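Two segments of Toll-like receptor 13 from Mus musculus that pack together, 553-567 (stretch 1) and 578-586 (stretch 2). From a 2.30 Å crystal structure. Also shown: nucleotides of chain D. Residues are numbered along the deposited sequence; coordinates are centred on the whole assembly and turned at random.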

# COMPACT_ATOMS: atom_id res chain seq x y z
N LEU A 553 -24.03 -10.19 -11.16
CA LEU A 553 -23.16 -9.03 -10.96
C LEU A 553 -23.56 -7.89 -11.88
O LEU A 553 -23.87 -8.11 -13.05
CB LEU A 553 -21.70 -9.40 -11.16
CG LEU A 553 -20.62 -8.45 -10.62
CD1 LEU A 553 -20.64 -8.45 -9.10
CD2 LEU A 553 -19.22 -8.81 -11.14
N GLN A 554 -23.56 -6.67 -11.34
CA GLN A 554 -23.92 -5.49 -12.11
C GLN A 554 -22.75 -4.53 -12.31
O GLN A 554 -22.70 -3.80 -13.31
CB GLN A 554 -25.07 -4.74 -11.44
CG GLN A 554 -26.33 -5.55 -11.26
CD GLN A 554 -27.38 -4.80 -10.43
OE1 GLN A 554 -27.10 -3.74 -9.88
NE2 GLN A 554 -28.59 -5.36 -10.36
N GLU A 555 -21.83 -4.52 -11.36
CA GLU A 555 -20.70 -3.60 -11.40
C GLU A 555 -19.38 -4.30 -11.08
O GLU A 555 -19.27 -4.94 -10.04
CB GLU A 555 -20.92 -2.45 -10.42
CG GLU A 555 -19.95 -1.29 -10.54
CD GLU A 555 -20.23 -0.20 -9.51
OE1 GLU A 555 -20.41 -0.54 -8.32
OE2 GLU A 555 -20.28 1.00 -9.88
N LEU A 556 -18.40 -4.19 -11.96
CA LEU A 556 -17.07 -4.76 -11.74
C LEU A 556 -16.05 -3.65 -11.86
O LEU A 556 -16.04 -2.91 -12.84
CB LEU A 556 -16.77 -5.87 -12.76
CG LEU A 556 -15.43 -6.62 -12.78
CD1 LEU A 556 -15.13 -7.21 -11.42
CD2 LEU A 556 -15.46 -7.72 -13.82
N LEU A 557 -15.25 -3.46 -10.81
CA LEU A 557 -14.22 -2.43 -10.82
C LEU A 557 -12.84 -3.10 -10.77
O LEU A 557 -12.51 -3.72 -9.77
CB LEU A 557 -14.39 -1.52 -9.62
CG LEU A 557 -15.75 -0.89 -9.31
CD1 LEU A 557 -15.55 0.02 -8.16
CD2 LEU A 557 -16.32 -0.13 -10.51
N LEU A 558 -12.07 -3.01 -11.86
CA LEU A 558 -10.74 -3.59 -11.94
C LEU A 558 -9.72 -2.48 -12.19
O LEU A 558 -8.56 -2.75 -12.54
CB LEU A 558 -10.65 -4.62 -13.07
CG LEU A 558 -11.53 -5.87 -12.99
CD1 LEU A 558 -11.45 -6.62 -14.33
CD2 LEU A 558 -11.14 -6.76 -11.86
N GLY A 559 -10.16 -1.23 -12.05
CA GLY A 559 -9.28 -0.08 -12.28
C GLY A 559 -8.09 0.02 -11.32
O GLY A 559 -8.01 -0.71 -10.34
N LYS A 560 -7.15 0.92 -11.62
CA LYS A 560 -5.98 1.19 -10.77
C LYS A 560 -5.03 0.01 -10.54
O LYS A 560 -4.19 0.08 -9.64
CB LYS A 560 -6.38 1.77 -9.41
CG LYS A 560 -7.26 3.02 -9.50
CD LYS A 560 -7.32 3.79 -8.20
CE LYS A 560 -8.09 5.08 -8.43
NZ LYS A 560 -7.59 5.86 -9.60
N ASN A 561 -5.16 -1.06 -11.33
CA ASN A 561 -4.21 -2.17 -11.30
C ASN A 561 -3.01 -1.90 -12.22
O ASN A 561 -3.18 -1.44 -13.35
CB ASN A 561 -4.89 -3.48 -11.72
CG ASN A 561 -5.69 -4.12 -10.61
OD1 ASN A 561 -5.13 -4.74 -9.70
ND2 ASN A 561 -7.01 -3.99 -10.68
N PRO A 562 -1.78 -2.13 -11.72
CA PRO A 562 -0.55 -2.01 -12.51
C PRO A 562 -0.60 -2.85 -13.78
O PRO A 562 -0.00 -2.46 -14.77
CB PRO A 562 0.52 -2.54 -11.56
CG PRO A 562 0.01 -2.19 -10.21
CD PRO A 562 -1.50 -2.32 -10.29
N SER A 563 -1.30 -3.99 -13.74
CA SER A 563 -1.58 -4.73 -14.95
C SER A 563 -2.83 -5.60 -14.84
O SER A 563 -3.16 -6.08 -13.76
CB SER A 563 -0.39 -5.59 -15.34
OG SER A 563 -0.11 -6.47 -14.30
N VAL A 564 -3.52 -5.78 -15.97
CA VAL A 564 -4.72 -6.63 -16.03
C VAL A 564 -4.68 -7.36 -17.35
O VAL A 564 -4.69 -6.73 -18.40
CB VAL A 564 -6.05 -5.82 -15.95
CG1 VAL A 564 -7.22 -6.78 -15.85
CG2 VAL A 564 -6.07 -4.89 -14.76
N PHE A 565 -4.58 -8.68 -17.31
CA PHE A 565 -4.54 -9.48 -18.52
C PHE A 565 -5.77 -10.38 -18.55
O PHE A 565 -5.87 -11.34 -17.78
CB PHE A 565 -3.27 -10.34 -18.58
CG PHE A 565 -2.00 -9.54 -18.42
CD1 PHE A 565 -1.78 -8.39 -19.15
CD2 PHE A 565 -1.03 -9.94 -17.50
CE1 PHE A 565 -0.61 -7.65 -18.99
CE2 PHE A 565 0.14 -9.21 -17.33
CZ PHE A 565 0.36 -8.06 -18.08
N LEU A 566 -6.69 -10.07 -19.46
CA LEU A 566 -7.89 -10.85 -19.68
C LEU A 566 -7.76 -11.48 -21.08
O LEU A 566 -8.28 -10.96 -22.07
CB LEU A 566 -9.13 -9.93 -19.57
CG LEU A 566 -9.38 -9.37 -18.15
CD1 LEU A 566 -9.93 -7.94 -18.15
CD2 LEU A 566 -10.32 -10.29 -17.40
N ASP A 567 -7.03 -12.59 -21.15
CA ASP A 567 -6.62 -13.20 -22.41
C ASP A 567 -7.71 -14.03 -23.05
O ASP A 567 -7.68 -14.25 -24.26
CB ASP A 567 -5.41 -14.13 -22.21
CG ASP A 567 -4.21 -13.42 -21.61
OD1 ASP A 567 -4.06 -12.19 -21.78
OD2 ASP A 567 -3.38 -14.13 -21.01
N THR A 578 -23.64 -4.22 -15.91
CA THR A 578 -24.15 -2.91 -16.26
C THR A 578 -23.03 -1.86 -16.35
O THR A 578 -23.09 -0.94 -17.18
CB THR A 578 -25.21 -2.51 -15.21
OG1 THR A 578 -26.51 -2.82 -15.73
CG2 THR A 578 -25.13 -1.03 -14.83
N LYS A 579 -22.03 -1.99 -15.49
CA LYS A 579 -20.88 -1.09 -15.47
C LYS A 579 -19.57 -1.85 -15.30
O LYS A 579 -19.46 -2.69 -14.41
CB LYS A 579 -21.01 -0.10 -14.32
CG LYS A 579 -19.78 0.76 -14.11
CD LYS A 579 -20.06 1.85 -13.06
CE LYS A 579 -18.86 2.77 -12.90
NZ LYS A 579 -19.09 3.82 -11.87
N LEU A 580 -18.59 -1.53 -16.15
CA LEU A 580 -17.26 -2.12 -16.09
C LEU A 580 -16.21 -1.01 -16.12
O LEU A 580 -16.25 -0.15 -16.99
CB LEU A 580 -17.04 -3.06 -17.28
CG LEU A 580 -15.61 -3.58 -17.41
CD1 LEU A 580 -15.31 -4.39 -16.19
CD2 LEU A 580 -15.45 -4.44 -18.66
N ASP A 581 -15.28 -1.02 -15.16
CA ASP A 581 -14.16 -0.07 -15.19
C ASP A 581 -12.80 -0.79 -15.12
O ASP A 581 -12.50 -1.50 -14.16
CB ASP A 581 -14.29 0.95 -14.06
CG ASP A 581 -13.18 1.99 -14.07
OD1 ASP A 581 -12.00 1.65 -13.86
OD2 ASP A 581 -13.48 3.19 -14.22
N ILE A 582 -11.98 -0.59 -16.15
CA ILE A 582 -10.60 -1.05 -16.19
C ILE A 582 -9.70 0.11 -16.60
O ILE A 582 -9.02 0.07 -17.64
CB ILE A 582 -10.41 -2.20 -17.18
CG1 ILE A 582 -11.57 -3.17 -17.06
CG2 ILE A 582 -9.09 -2.89 -16.89
CD1 ILE A 582 -11.47 -4.36 -17.97
N SER A 583 -9.72 1.15 -15.77
CA SER A 583 -8.95 2.35 -16.04
C SER A 583 -7.69 2.38 -15.20
O SER A 583 -7.62 1.73 -14.17
CB SER A 583 -9.80 3.59 -15.73
OG SER A 583 -11.03 3.51 -16.42
N GLY A 584 -6.70 3.13 -15.66
CA GLY A 584 -5.54 3.45 -14.85
C GLY A 584 -4.42 2.42 -14.81
O GLY A 584 -3.63 2.45 -13.88
N THR A 585 -4.33 1.51 -15.79
CA THR A 585 -3.16 0.64 -15.87
C THR A 585 -1.95 1.41 -16.42
O THR A 585 -0.82 1.06 -16.14
CB THR A 585 -3.42 -0.64 -16.70
OG1 THR A 585 -3.38 -0.35 -18.11
CG2 THR A 585 -4.76 -1.26 -16.30
N LYS A 586 -2.22 2.42 -17.24
CA LYS A 586 -1.24 3.45 -17.58
C LYS A 586 -0.14 3.13 -18.59
O LYS A 586 0.59 4.04 -18.97
CB LYS A 586 -0.60 4.05 -16.32
CG LYS A 586 -1.55 4.86 -15.44
CD LYS A 586 -0.75 5.80 -14.53
CE LYS A 586 -1.58 6.33 -13.35
NZ LYS A 586 -1.66 5.37 -12.20
P C D 10 6.30 -12.66 -19.27
OP1 C D 10 6.84 -14.04 -19.36
OP2 C D 10 6.12 -11.86 -20.52
O5' C D 10 4.91 -12.75 -18.52
C5' C D 10 4.83 -13.35 -17.23
C4' C D 10 3.80 -14.45 -17.21
O4' C D 10 2.49 -13.87 -17.43
C3' C D 10 3.98 -15.54 -18.28
O3' C D 10 3.63 -16.81 -17.73
C2' C D 10 2.96 -15.14 -19.35
O2' C D 10 2.46 -16.22 -20.10
C1' C D 10 1.84 -14.52 -18.50
N1 C D 10 1.04 -13.54 -19.24
C2 C D 10 -0.25 -13.90 -19.66
O2 C D 10 -0.71 -15.02 -19.37
N3 C D 10 -0.98 -13.02 -20.37
C4 C D 10 -0.47 -11.83 -20.67
N4 C D 10 -1.26 -11.00 -21.38
C5 C D 10 0.84 -11.43 -20.27
C6 C D 10 1.56 -12.31 -19.55

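The contact buries 716 Å², both sides summed, and Lys-579, Ile-582 and Thr-585 have the most surface covered in it. Lys-579 lies in strand 579-581, which runs beside strand 555-557 at 3° between their N-to-C directions, a parallel pairing with axes 4.9 Å apart at closest approach. Both polar groups of its backbone are used: Lys-579 N donates to Gln-554 O at 2.9 Å (158° at the hydrogen), and Lys-579 O accepts from Leu-556 N at 3.1 Å (165°). The same ladder continues from Asp-581 N to Leu-556 O (3.1 Å) and from Leu-558 N to Asp-581 O (2.8 Å). Lys-579 and Glu-555 are bridge partners, so their side chains leave the same face of the sheet. All four chi angles of Lys-579 are t, and the extended chain passes Glu-555 with CD 3.3 Å from OE2; the salt bridge from Glu-555 OE2 to Lys-579 NZ is long, at 3.7 Å.

Ile-582, beyond the strand, makes apolar contacts instead. Its CD1 lies 3.9 Å from Leu-566 CD1 and 4.3 Å from Leu-558 CD1, while its CG2 is 4.2 Å from Val-564 CG2. One side chain thus touches three residues spread along stretch 1.

Close backbone packing follows at the turn. Lys-560 N donates to Ser-583 O at 2.7 Å (157°), whereas Gly-559 N, 3.2 Å from Asp-581 O, has too poor an angle for a hydrogen bond. An ideal CB on Gly-559 would fall 2.6 Å from Asp-581 OD1, a clash.

Thr-585 is covered without a conventional hydrogen bond to stretch 1. Its CA makes a CA-H...O contact with Asn-561 O (3.3 Å, 145° at the hydrogen), and its CG2 reaches within 4.2 Å of Val-564 CG2.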